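Local coordinates for protein putative adhesin (Komagataella phaffii, PDB 5FX8) that is a putative cell-surface adhesin, possibly involved in cell-cell interaction, whose N-terminal part holds two cohesin-like domains, at residues S22-V27 against T111-E116; P51-F56 against G125-D130; I179-V184 against L249-E254; W165-P170 against N278-D283. All blocks are in the same frame, centred on the assembly; numbering follows the deposited sequence.

The four contacts fall into two pairs, one in each cohesin-like domain of this N-terminal part of the adhesin. Interactions 1 and 2, in the first domain, have centres 9 Å apart: strand 101-114 pairs with the strand of 22-27 and also with strand 54-55, and Lys-113 O takes a probable hydrogen bond from Glu-55 N at 3.0 Å. Interactions 3 and 4, in the second domain, are also 9 Å apart between centres and share a sheet in which strands 176-186 and 275-286 are neighbours. Between the pairs, interactions 1 and 4 come nearest, with closest atoms about 9 Å apart; interactions 2 and 3 lie about 37 Å apart, centre to centre.

Interaction 1: residues S22-V27 against T111-E116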
# COMPACT_ATOMS: atom_id res chain seq x y z
N SER C 22 -54.40 3.94 -10.25
CA SER C 22 -54.40 2.98 -11.34
C SER C 22 -55.27 1.77 -11.06
O SER C 22 -55.35 0.88 -11.91
CB SER C 22 -52.97 2.53 -11.63
OG SER C 22 -52.46 1.71 -10.59
N ASP C 23 -55.94 1.72 -9.92
CA ASP C 23 -56.63 0.54 -9.45
C ASP C 23 -57.96 0.32 -10.16
O ASP C 23 -58.57 1.25 -10.69
CB ASP C 23 -56.86 0.64 -7.96
CG ASP C 23 -55.61 0.41 -7.18
OD1 ASP C 23 -54.60 -0.03 -7.79
OD2 ASP C 23 -55.64 0.64 -5.95
N TRP C 24 -58.38 -0.94 -10.18
CA TRP C 24 -59.77 -1.29 -10.43
C TRP C 24 -60.56 -1.03 -9.15
O TRP C 24 -60.19 -1.50 -8.08
CB TRP C 24 -59.92 -2.76 -10.82
CG TRP C 24 -59.38 -3.16 -12.13
CD1 TRP C 24 -58.21 -3.82 -12.36
CD2 TRP C 24 -60.00 -2.98 -13.41
NE1 TRP C 24 -58.05 -4.04 -13.71
CE2 TRP C 24 -59.14 -3.54 -14.37
CE3 TRP C 24 -61.18 -2.38 -13.84
CZ2 TRP C 24 -59.43 -3.51 -15.72
CZ3 TRP C 24 -61.47 -2.35 -15.18
CH2 TRP C 24 -60.60 -2.91 -16.10
N PHE C 25 -61.65 -0.27 -9.29
CA PHE C 25 -62.57 0.05 -8.20
C PHE C 25 -63.82 -0.79 -8.32
O PHE C 25 -64.57 -0.67 -9.30
CB PHE C 25 -62.93 1.52 -8.23
CG PHE C 25 -61.80 2.43 -7.93
CD1 PHE C 25 -60.89 2.77 -8.91
CD2 PHE C 25 -61.63 2.94 -6.65
CE1 PHE C 25 -59.84 3.61 -8.62
CE2 PHE C 25 -60.57 3.79 -6.37
CZ PHE C 25 -59.68 4.12 -7.35
N VAL C 26 -64.05 -1.65 -7.33
CA VAL C 26 -65.25 -2.46 -7.24
C VAL C 26 -66.40 -1.55 -6.82
O VAL C 26 -66.47 -1.13 -5.66
CB VAL C 26 -65.05 -3.59 -6.23
CG1 VAL C 26 -66.26 -4.46 -6.13
CG2 VAL C 26 -63.87 -4.39 -6.64
N VAL C 27 -67.29 -1.22 -7.74
CA VAL C 27 -68.48 -0.41 -7.44
C VAL C 27 -69.65 -1.35 -7.22
O VAL C 27 -70.17 -1.92 -8.18
CB VAL C 27 -68.78 0.58 -8.57
CG1 VAL C 27 -70.00 1.37 -8.22
CG2 VAL C 27 -67.64 1.50 -8.77
N THR C 111 -66.37 -3.48 -12.01
CA THR C 111 -65.03 -2.96 -11.78
C THR C 111 -64.79 -1.82 -12.75
O THR C 111 -64.84 -2.00 -13.97
CB THR C 111 -63.95 -4.04 -11.91
OG1 THR C 111 -63.90 -4.54 -13.24
CG2 THR C 111 -64.20 -5.18 -10.97
N LEU C 112 -64.52 -0.65 -12.22
CA LEU C 112 -64.28 0.54 -13.01
C LEU C 112 -62.87 1.05 -12.77
O LEU C 112 -62.24 0.72 -11.76
CB LEU C 112 -65.30 1.64 -12.67
CG LEU C 112 -66.75 1.19 -12.70
CD1 LEU C 112 -67.68 2.31 -12.34
CD2 LEU C 112 -67.07 0.72 -14.07
N LYS C 113 -62.37 1.83 -13.71
CA LYS C 113 -61.12 2.55 -13.58
C LYS C 113 -61.40 4.04 -13.47
O LYS C 113 -62.44 4.54 -13.91
CB LYS C 113 -60.22 2.30 -14.78
CG LYS C 113 -59.68 0.90 -14.91
CD LYS C 113 -58.81 0.50 -13.73
CE LYS C 113 -57.75 -0.51 -14.13
NZ LYS C 113 -56.77 0.06 -15.12
N LEU C 114 -60.46 4.77 -12.88
CA LEU C 114 -60.57 6.22 -12.88
C LEU C 114 -60.22 6.77 -14.25
O LEU C 114 -59.32 6.26 -14.91
CB LEU C 114 -59.65 6.82 -11.82
CG LEU C 114 -60.13 6.67 -10.37
CD1 LEU C 114 -59.00 6.98 -9.43
CD2 LEU C 114 -61.29 7.61 -10.10
N SER C 115 -60.94 7.80 -14.68
CA SER C 115 -60.66 8.40 -15.98
C SER C 115 -59.30 9.09 -16.02
O SER C 115 -58.78 9.56 -15.01
CB SER C 115 -61.74 9.41 -16.34
OG SER C 115 -61.74 10.49 -15.43
N GLU C 116 -58.73 9.19 -17.22
CA GLU C 116 -57.51 9.95 -17.39
C GLU C 116 -57.71 11.39 -16.94
O GLU C 116 -56.92 11.93 -16.17
CB GLU C 116 -57.05 9.92 -18.84
CG GLU C 116 -56.17 8.75 -19.22
CD GLU C 116 -55.46 9.00 -20.53
OE1 GLU C 116 -56.12 8.98 -21.59
OE2 GLU C 116 -54.24 9.26 -20.51
O HOH W 1 -57.97 3.70 -12.12
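Lys-113 lays the end of its aliphatic chain over one face of the Trp-24 indole, with CE 3.4 Å from the centroid of the five-membered ring and close to the ring normal. The lysine chain bends twice on the way: chi2 (-62°) brings CD beside Asp-23 O, and chi4 (64°) turns NZ, 4.6 Å from the centroid of the Trp-24 five-membered ring. That makes a cation-pi contact on top of the CH-pi one. Both residues are partly exposed, so this is the looser, solvent-facing side of the contact, and Arg-308 adds a second cation-pi partner to Trp-24.

The other side of the pairing is dense and apolar. Phe-25 and Leu-112 put their side chains on one face of the sheet, where Phe-25 CE1 meets Leu-114 CG at 3.5 Å and Val-27 CG2 meets Leu-112 CD1 at 3.7 Å; Leu-54 and Phe-129 also pack against Leu-114. Two backbone bonds hold the strands here, Phe-25 N to Leu-112 O (2.7 Å) and Leu-112 N to Phe-25 O (2.9 Å). Toward Asp-23 and Leu-114 the direct bonds give way to a water that donates to Asp-23 O and accepts from Leu-114 N. The Asp-23 carboxylate turns away to the backbone N of Tyr-20 and a salt bridge with Arg-13.

Antiparallel strands 25-31 and 101-114 thus pair inside the large mixed sheet of the first cohesin-like domain, with apolar side chains on one face and a lysine-indole cation-pi contact on the other.

Interaction 2: residues P51-F56 against G125-D130; sequences PNELEF and GQHTFD
Glu-53 OE2 is gripped twice: His-127 NE2 donates to it at 3.1 Å, and a water donates to it at 2.8 Å. This His-carboxylate hydrogen bond spans two sheets of the first cohesin-like domain, from the turn leading into strand 54-55 of the large mixed sheet to strand 126-132 in the small three-stranded one. The two side chains reach tip to tip with their planes 64° apart. The imidazole N-H meets OE2 from above the carboxylate plane, 39° out of it, and the bond is bent rather than straight. Chi1 (50°) sets Glu-53 CG between the backbone N and the carbonyl carbon, against the Phe-129 ring edge, and the chain bends again at chi2.

The same water accepts from Asp-130 N at 3.0 Å and makes a weak bond to Thr-128 O, so it ties the carboxylate to the backbone of 125-130 as well. Next to these polar groups lies Phe-129. Leu-54 crosses its ring at about a right angle, with CD2 3.7 Å from Phe-129 CE1, and His-127 CD2 stands over one ring face, offset toward the rim. Val-142 of strand 137-144 extends the apolar surroundings of Phe-129.

Residues 51-54 form a type I turn, closed by Leu-54 N to Pro-51 O. Its first residue completes the contact: Pro-51 CG packs on Phe-129 CB at 3.9 Å, and Pro-51 CD lies 3.4 Å from Asp-130 O.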
# COMPACT_ATOMS: atom_id res chain seq x y z
N PRO C 51 -70.54 8.75 -11.33
CA PRO C 51 -69.77 9.99 -11.47
C PRO C 51 -68.77 9.90 -12.61
O PRO C 51 -68.18 8.86 -12.87
CB PRO C 51 -69.06 10.12 -10.12
CG PRO C 51 -69.08 8.78 -9.54
CD PRO C 51 -70.34 8.13 -10.01
N ASN C 52 -68.55 11.03 -13.28
CA ASN C 52 -67.72 11.03 -14.49
C ASN C 52 -66.30 10.53 -14.25
O ASN C 52 -65.63 10.16 -15.20
CB ASN C 52 -67.67 12.43 -15.07
CG ASN C 52 -69.04 12.97 -15.36
OD1 ASN C 52 -69.93 12.21 -15.74
ND2 ASN C 52 -69.24 14.27 -15.17
N GLU C 53 -65.83 10.51 -13.00
CA GLU C 53 -64.46 10.10 -12.77
C GLU C 53 -64.30 8.59 -12.92
O GLU C 53 -63.17 8.12 -13.12
CB GLU C 53 -63.97 10.57 -11.40
CG GLU C 53 -64.90 10.26 -10.25
CD GLU C 53 -65.85 11.38 -9.96
OE1 GLU C 53 -66.30 12.05 -10.90
OE2 GLU C 53 -66.13 11.60 -8.77
N LEU C 54 -65.40 7.83 -12.82
CA LEU C 54 -65.41 6.39 -13.05
C LEU C 54 -65.76 6.06 -14.49
O LEU C 54 -66.52 6.77 -15.14
CB LEU C 54 -66.39 5.71 -12.11
CG LEU C 54 -66.10 5.93 -10.63
CD1 LEU C 54 -67.10 5.24 -9.80
CD2 LEU C 54 -64.74 5.43 -10.29
N GLU C 55 -65.17 4.99 -15.00
CA GLU C 55 -65.37 4.60 -16.38
C GLU C 55 -65.41 3.09 -16.48
O GLU C 55 -64.75 2.38 -15.71
CB GLU C 55 -64.27 5.16 -17.28
CG GLU C 55 -64.35 6.66 -17.45
CD GLU C 55 -63.45 7.18 -18.53
OE1 GLU C 55 -62.41 6.54 -18.79
OE2 GLU C 55 -63.78 8.23 -19.12
N PHE C 56 -66.21 2.59 -17.40
CA PHE C 56 -66.17 1.19 -17.78
C PHE C 56 -65.02 1.00 -18.73
O PHE C 56 -64.71 1.90 -19.50
CB PHE C 56 -67.46 0.76 -18.46
CG PHE C 56 -68.57 0.49 -17.52
CD1 PHE C 56 -68.73 -0.76 -16.99
CD2 PHE C 56 -69.44 1.47 -17.18
CE1 PHE C 56 -69.74 -1.03 -16.14
CE2 PHE C 56 -70.44 1.22 -16.32
CZ PHE C 56 -70.59 -0.05 -15.80
N GLY C 125 -55.68 12.98 -0.79
CA GLY C 125 -55.98 11.57 -0.81
C GLY C 125 -57.47 11.30 -0.93
O GLY C 125 -57.93 10.84 -1.97
N GLN C 126 -58.22 11.64 0.13
CA GLN C 126 -59.62 11.28 0.21
C GLN C 126 -60.43 11.89 -0.92
O GLN C 126 -60.34 13.09 -1.19
CB GLN C 126 -60.20 11.74 1.54
CG GLN C 126 -61.68 11.91 1.52
CD GLN C 126 -62.34 11.39 2.76
OE1 GLN C 126 -61.72 10.65 3.52
NE2 GLN C 126 -63.60 11.75 2.97
N HIS C 127 -61.22 11.04 -1.58
CA HIS C 127 -62.10 11.42 -2.67
C HIS C 127 -63.42 10.70 -2.49
O HIS C 127 -63.43 9.50 -2.22
CB HIS C 127 -61.50 11.04 -4.01
CG HIS C 127 -62.35 11.39 -5.18
ND1 HIS C 127 -62.43 12.68 -5.67
CD2 HIS C 127 -63.14 10.63 -5.97
CE1 HIS C 127 -63.24 12.69 -6.71
NE2 HIS C 127 -63.68 11.46 -6.91
N THR C 128 -64.53 11.42 -2.62
CA THR C 128 -65.85 10.82 -2.51
C THR C 128 -66.48 10.75 -3.88
O THR C 128 -66.31 11.66 -4.70
CB THR C 128 -66.76 11.60 -1.59
OG1 THR C 128 -67.29 12.71 -2.32
CG2 THR C 128 -65.99 12.10 -0.37
N PHE C 129 -67.20 9.67 -4.14
CA PHE C 129 -67.89 9.47 -5.41
C PHE C 129 -69.37 9.67 -5.16
O PHE C 129 -69.92 9.09 -4.22
CB PHE C 129 -67.67 8.07 -5.97
CG PHE C 129 -66.24 7.66 -6.11
CD1 PHE C 129 -65.51 8.03 -7.22
CD2 PHE C 129 -65.64 6.87 -5.16
CE1 PHE C 129 -64.23 7.63 -7.37
CE2 PHE C 129 -64.36 6.47 -5.31
CZ PHE C 129 -63.65 6.85 -6.41
N ASP C 130 -70.01 10.48 -5.98
CA ASP C 130 -71.43 10.79 -5.81
C ASP C 130 -72.26 9.97 -6.80
O ASP C 130 -72.19 10.19 -8.01
CB ASP C 130 -71.68 12.28 -6.00
CG ASP C 130 -71.08 13.11 -4.91
OD1 ASP C 130 -70.91 12.58 -3.79
OD2 ASP C 130 -70.77 14.29 -5.16
O HOH W 2 -68.35 12.51 -7.38

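Interaction 3: residues I179-V184 against L249-E254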
# COMPACT_ATOMS: atom_id res chain seq x y z
N ILE C 179 -30.51 -8.02 -5.18
CA ILE C 179 -31.91 -8.11 -5.56
C ILE C 179 -32.08 -9.29 -6.49
O ILE C 179 -31.43 -9.36 -7.54
CB ILE C 179 -32.39 -6.83 -6.25
CG1 ILE C 179 -32.19 -5.64 -5.32
CG2 ILE C 179 -33.83 -7.00 -6.65
CD1 ILE C 179 -32.63 -4.33 -5.89
N ASP C 180 -32.97 -10.21 -6.12
CA ASP C 180 -33.35 -11.36 -6.93
C ASP C 180 -34.82 -11.27 -7.32
O ASP C 180 -35.68 -11.10 -6.46
CB ASP C 180 -33.10 -12.64 -6.16
CG ASP C 180 -31.70 -12.74 -5.66
OD1 ASP C 180 -30.78 -12.54 -6.48
OD2 ASP C 180 -31.51 -13.01 -4.46
N ILE C 181 -35.11 -11.45 -8.60
CA ILE C 181 -36.46 -11.34 -9.12
C ILE C 181 -36.75 -12.53 -10.03
O ILE C 181 -35.92 -12.92 -10.85
CB ILE C 181 -36.65 -10.02 -9.89
CG1 ILE C 181 -36.48 -8.83 -8.95
CG2 ILE C 181 -38.01 -9.94 -10.50
CD1 ILE C 181 -36.03 -7.62 -9.64
N SER C 182 -37.93 -13.12 -9.87
CA SER C 182 -38.43 -14.08 -10.85
C SER C 182 -39.93 -13.88 -11.05
O SER C 182 -40.66 -13.62 -10.09
CB SER C 182 -38.16 -15.50 -10.41
OG SER C 182 -38.85 -15.74 -9.21
N THR C 183 -40.38 -13.99 -12.30
CA THR C 183 -41.78 -13.87 -12.67
C THR C 183 -42.22 -15.14 -13.37
O THR C 183 -41.48 -15.67 -14.20
CB THR C 183 -42.02 -12.70 -13.65
OG1 THR C 183 -41.19 -11.59 -13.29
CG2 THR C 183 -43.46 -12.23 -13.61
N VAL C 184 -43.42 -15.63 -13.06
CA VAL C 184 -44.09 -16.64 -13.86
C VAL C 184 -45.49 -16.16 -14.21
O VAL C 184 -46.18 -15.55 -13.39
CB VAL C 184 -44.13 -18.00 -13.14
CG1 VAL C 184 -42.84 -18.31 -12.61
CG2 VAL C 184 -45.11 -18.00 -12.04
N LEU C 249 -34.06 -12.72 -12.86
CA LEU C 249 -33.24 -11.53 -12.94
C LEU C 249 -32.61 -11.26 -11.59
O LEU C 249 -33.24 -11.51 -10.56
CB LEU C 249 -34.10 -10.36 -13.39
CG LEU C 249 -33.42 -9.05 -13.71
CD1 LEU C 249 -32.34 -9.27 -14.75
CD2 LEU C 249 -34.46 -8.13 -14.23
N SER C 250 -31.37 -10.77 -11.58
CA SER C 250 -30.66 -10.48 -10.34
C SER C 250 -29.84 -9.20 -10.45
O SER C 250 -29.31 -8.87 -11.51
CB SER C 250 -29.71 -11.60 -9.95
OG SER C 250 -30.41 -12.79 -9.77
N PHE C 251 -29.69 -8.51 -9.33
CA PHE C 251 -28.98 -7.25 -9.31
C PHE C 251 -28.04 -7.19 -8.11
O PHE C 251 -28.38 -7.62 -7.01
CB PHE C 251 -29.93 -6.06 -9.22
CG PHE C 251 -30.69 -5.76 -10.47
CD1 PHE C 251 -30.13 -4.98 -11.47
CD2 PHE C 251 -32.01 -6.17 -10.62
CE1 PHE C 251 -30.85 -4.66 -12.61
CE2 PHE C 251 -32.73 -5.86 -11.75
CZ PHE C 251 -32.15 -5.10 -12.74
N ALA C 252 -26.85 -6.66 -8.33
CA ALA C 252 -25.92 -6.35 -7.26
C ALA C 252 -25.52 -4.91 -7.44
O ALA C 252 -25.12 -4.51 -8.53
CB ALA C 252 -24.68 -7.24 -7.30
N GLY C 253 -25.66 -4.12 -6.40
CA GLY C 253 -25.33 -2.72 -6.55
C GLY C 253 -25.84 -1.96 -5.36
O GLY C 253 -26.43 -2.52 -4.44
N GLU C 254 -25.58 -0.69 -5.39
CA GLU C 254 -25.88 0.17 -4.26
C GLU C 254 -27.13 0.94 -4.62
O GLU C 254 -27.10 1.80 -5.51
CB GLU C 254 -24.69 1.08 -3.96
CG GLU C 254 -23.36 0.35 -3.68
CD GLU C 254 -23.28 -0.24 -2.27
OE1 GLU C 254 -22.98 0.49 -1.31
OE2 GLU C 254 -23.53 -1.45 -2.11
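Phe-251 and Ile-179 face each other as a hydrogen-bonded pair in an antiparallel ladder, the join between strands 176-186 and 246-252 within one sheet of the second cohesin-like domain. Phe-251 CB rests against Ile-179 CB at 3.9 Å. From there CG lies anti to the carbonyl carbon (chi1 -73°), beside the backbone N. Farther out, Phe-251 CE2 meets Ile-181 CD1 at 4.3 Å, the methyl arriving at the ring edge near its plane. Tyr-197 meets the same ring edge-to-face, and Val-237 and Val-263 also touch the Phe-251 side chain, so the phenyl is packed into the buried side of the sheet. Ile-181 and Leu-249 follow on that side as the next hydrogen-bonded pair.

Four backbone bonds carry the ladder. Ile-179 and Phe-251 exchange two, and Ile-181 and Leu-249 two more, among them Ile-181 N to Leu-249 O at 2.7 Å. The axes approach to 4.6 Å at 169°, so the two strands are close to exactly antiparallel.

Beyond the ladder, Glu-254 forms a salt bridge with Arg-403 of the lipoxygenase chain that crystallised with this adhesin. On the sheet face away from the phenyl, Asp-180 and Ser-250 make the non-hydrogen-bonded pair. Ser-250 OG has Ser-239 OG as its stronger partner, and a bond from Ser-250 OG to Asp-180 OD1, 3.3 Å, is weak and unsettled.

Interaction 4: residues W165-P170 against N278-D283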
# COMPACT_ATOMS: atom_id res chain seq x y z
N TRP C 165 -45.31 -4.89 -17.18
CA TRP C 165 -45.20 -5.04 -15.74
C TRP C 165 -44.09 -4.13 -15.23
O TRP C 165 -43.07 -3.97 -15.89
CB TRP C 165 -44.87 -6.47 -15.35
CG TRP C 165 -45.86 -7.47 -15.73
CD1 TRP C 165 -45.80 -8.32 -16.78
CD2 TRP C 165 -47.06 -7.77 -15.04
NE1 TRP C 165 -46.89 -9.14 -16.80
CE2 TRP C 165 -47.69 -8.82 -15.73
CE3 TRP C 165 -47.67 -7.25 -13.90
CZ2 TRP C 165 -48.90 -9.36 -15.33
CZ3 TRP C 165 -48.88 -7.80 -13.49
CH2 TRP C 165 -49.47 -8.84 -14.21
N PHE C 166 -44.32 -3.53 -14.06
CA PHE C 166 -43.31 -2.77 -13.34
C PHE C 166 -43.10 -3.41 -11.98
O PHE C 166 -44.07 -3.67 -11.26
CB PHE C 166 -43.70 -1.30 -13.15
CG PHE C 166 -43.65 -0.47 -14.40
CD1 PHE C 166 -42.98 -0.91 -15.52
CD2 PHE C 166 -44.28 0.75 -14.46
CE1 PHE C 166 -42.92 -0.17 -16.68
CE2 PHE C 166 -44.24 1.51 -15.62
CZ PHE C 166 -43.55 1.04 -16.74
N VAL C 167 -41.85 -3.69 -11.64
CA VAL C 167 -41.48 -4.11 -10.30
C VAL C 167 -40.59 -3.02 -9.73
O VAL C 167 -39.49 -2.77 -10.24
CB VAL C 167 -40.76 -5.47 -10.31
CG1 VAL C 167 -40.46 -5.90 -8.90
CG2 VAL C 167 -41.61 -6.52 -11.01
N ASP C 168 -41.07 -2.34 -8.69
CA ASP C 168 -40.33 -1.27 -8.05
C ASP C 168 -39.66 -1.78 -6.79
O ASP C 168 -40.31 -2.41 -5.95
CB ASP C 168 -41.24 -0.10 -7.72
CG ASP C 168 -41.57 0.74 -8.92
OD1 ASP C 168 -41.09 0.40 -10.02
OD2 ASP C 168 -42.29 1.75 -8.78
N ILE C 169 -38.37 -1.50 -6.65
CA ILE C 169 -37.61 -1.83 -5.45
C ILE C 169 -37.22 -0.52 -4.78
O ILE C 169 -36.44 0.26 -5.34
CB ILE C 169 -36.36 -2.66 -5.76
CG1 ILE C 169 -36.69 -3.82 -6.71
CG2 ILE C 169 -35.73 -3.08 -4.45
CD1 ILE C 169 -37.44 -4.92 -6.08
N PRO C 170 -37.71 -0.23 -3.58
CA PRO C 170 -37.35 1.02 -2.91
C PRO C 170 -36.04 0.88 -2.14
O PRO C 170 -35.86 -0.04 -1.34
CB PRO C 170 -38.53 1.27 -1.96
CG PRO C 170 -39.03 -0.06 -1.67
CD PRO C 170 -38.79 -0.93 -2.87
N ASN C 278 -50.19 -13.79 -12.67
CA ASN C 278 -48.80 -13.35 -12.64
C ASN C 278 -48.30 -13.28 -11.21
O ASN C 278 -48.91 -12.61 -10.38
CB ASN C 278 -48.64 -11.98 -13.28
CG ASN C 278 -47.21 -11.49 -13.23
OD1 ASN C 278 -46.71 -11.09 -12.19
ND2 ASN C 278 -46.55 -11.52 -14.36
N VAL C 279 -47.16 -13.91 -10.95
CA VAL C 279 -46.51 -13.79 -9.66
C VAL C 279 -45.10 -13.25 -9.87
O VAL C 279 -44.48 -13.51 -10.90
CB VAL C 279 -46.48 -15.12 -8.91
CG1 VAL C 279 -45.69 -16.10 -9.68
CG2 VAL C 279 -45.89 -14.94 -7.55
N VAL C 280 -44.63 -12.46 -8.91
CA VAL C 280 -43.27 -11.95 -8.90
C VAL C 280 -42.72 -12.19 -7.51
O VAL C 280 -43.19 -11.58 -6.55
CB VAL C 280 -43.20 -10.47 -9.25
CG1 VAL C 280 -41.81 -9.98 -9.01
CG2 VAL C 280 -43.54 -10.26 -10.66
N ASN C 281 -41.73 -13.06 -7.40
CA ASN C 281 -41.01 -13.24 -6.16
C ASN C 281 -39.81 -12.31 -6.14
O ASN C 281 -39.03 -12.29 -7.10
CB ASN C 281 -40.57 -14.69 -6.01
CG ASN C 281 -41.69 -15.65 -6.27
OD1 ASN C 281 -41.99 -15.98 -7.42
ND2 ASN C 281 -42.32 -16.12 -5.20
N VAL C 282 -39.66 -11.54 -5.08
CA VAL C 282 -38.55 -10.61 -4.93
C VAL C 282 -37.86 -10.94 -3.62
O VAL C 282 -38.50 -10.91 -2.56
CB VAL C 282 -39.02 -9.15 -4.95
CG1 VAL C 282 -37.88 -8.24 -4.59
CG2 VAL C 282 -39.56 -8.82 -6.31
N ASP C 283 -36.58 -11.27 -3.68
CA ASP C 283 -35.78 -11.53 -2.49
C ASP C 283 -34.75 -10.43 -2.34
O ASP C 283 -33.97 -10.19 -3.27
CB ASP C 283 -35.11 -12.89 -2.58
CG ASP C 283 -36.11 -14.00 -2.72
OD1 ASP C 283 -36.62 -14.20 -3.85
OD2 ASP C 283 -36.38 -14.67 -1.71
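Asn-278 lays its amide over one face of the Trp-165 indole, the two groups stacked with their planes 28° apart. ND2 stands 3.1 Å above the ring plane, offset toward the rim, and its nearest ring atom is CE2. With chi1 at 179°, Asn-278 CG stands anti to the backbone N, beside the indole at CZ2, while Asn-278 CB comes against the benzo part of the ring at CZ2 and CH2.

Farther along, aliphatic tips take over. Val-167 reaches tip to tip with Val-280, CG2 to CG1 at 4.0 Å, and slides past Val-282 in the opposite direction. Ile-169 and Val-282 also meet tip to tip, CD1 to CG1 at 3.7 Å. The strands run 21° from parallel with axes 9.9 Å apart, the spacing of two sheets packed face to face: 162-170 belongs to one five-stranded sheet of the second cohesin-like domain and 275-286 to the other.

No hydrogen bond crosses this interface. Asn-278 OD1 bonds to Lys-154 NZ instead, and its amide rests on the indole by stacking. Cohesion between the sheets here therefore comes from apolar and stacking contact, with the buried oxygen OD1 of Asn-278 satisfied by Lys-154.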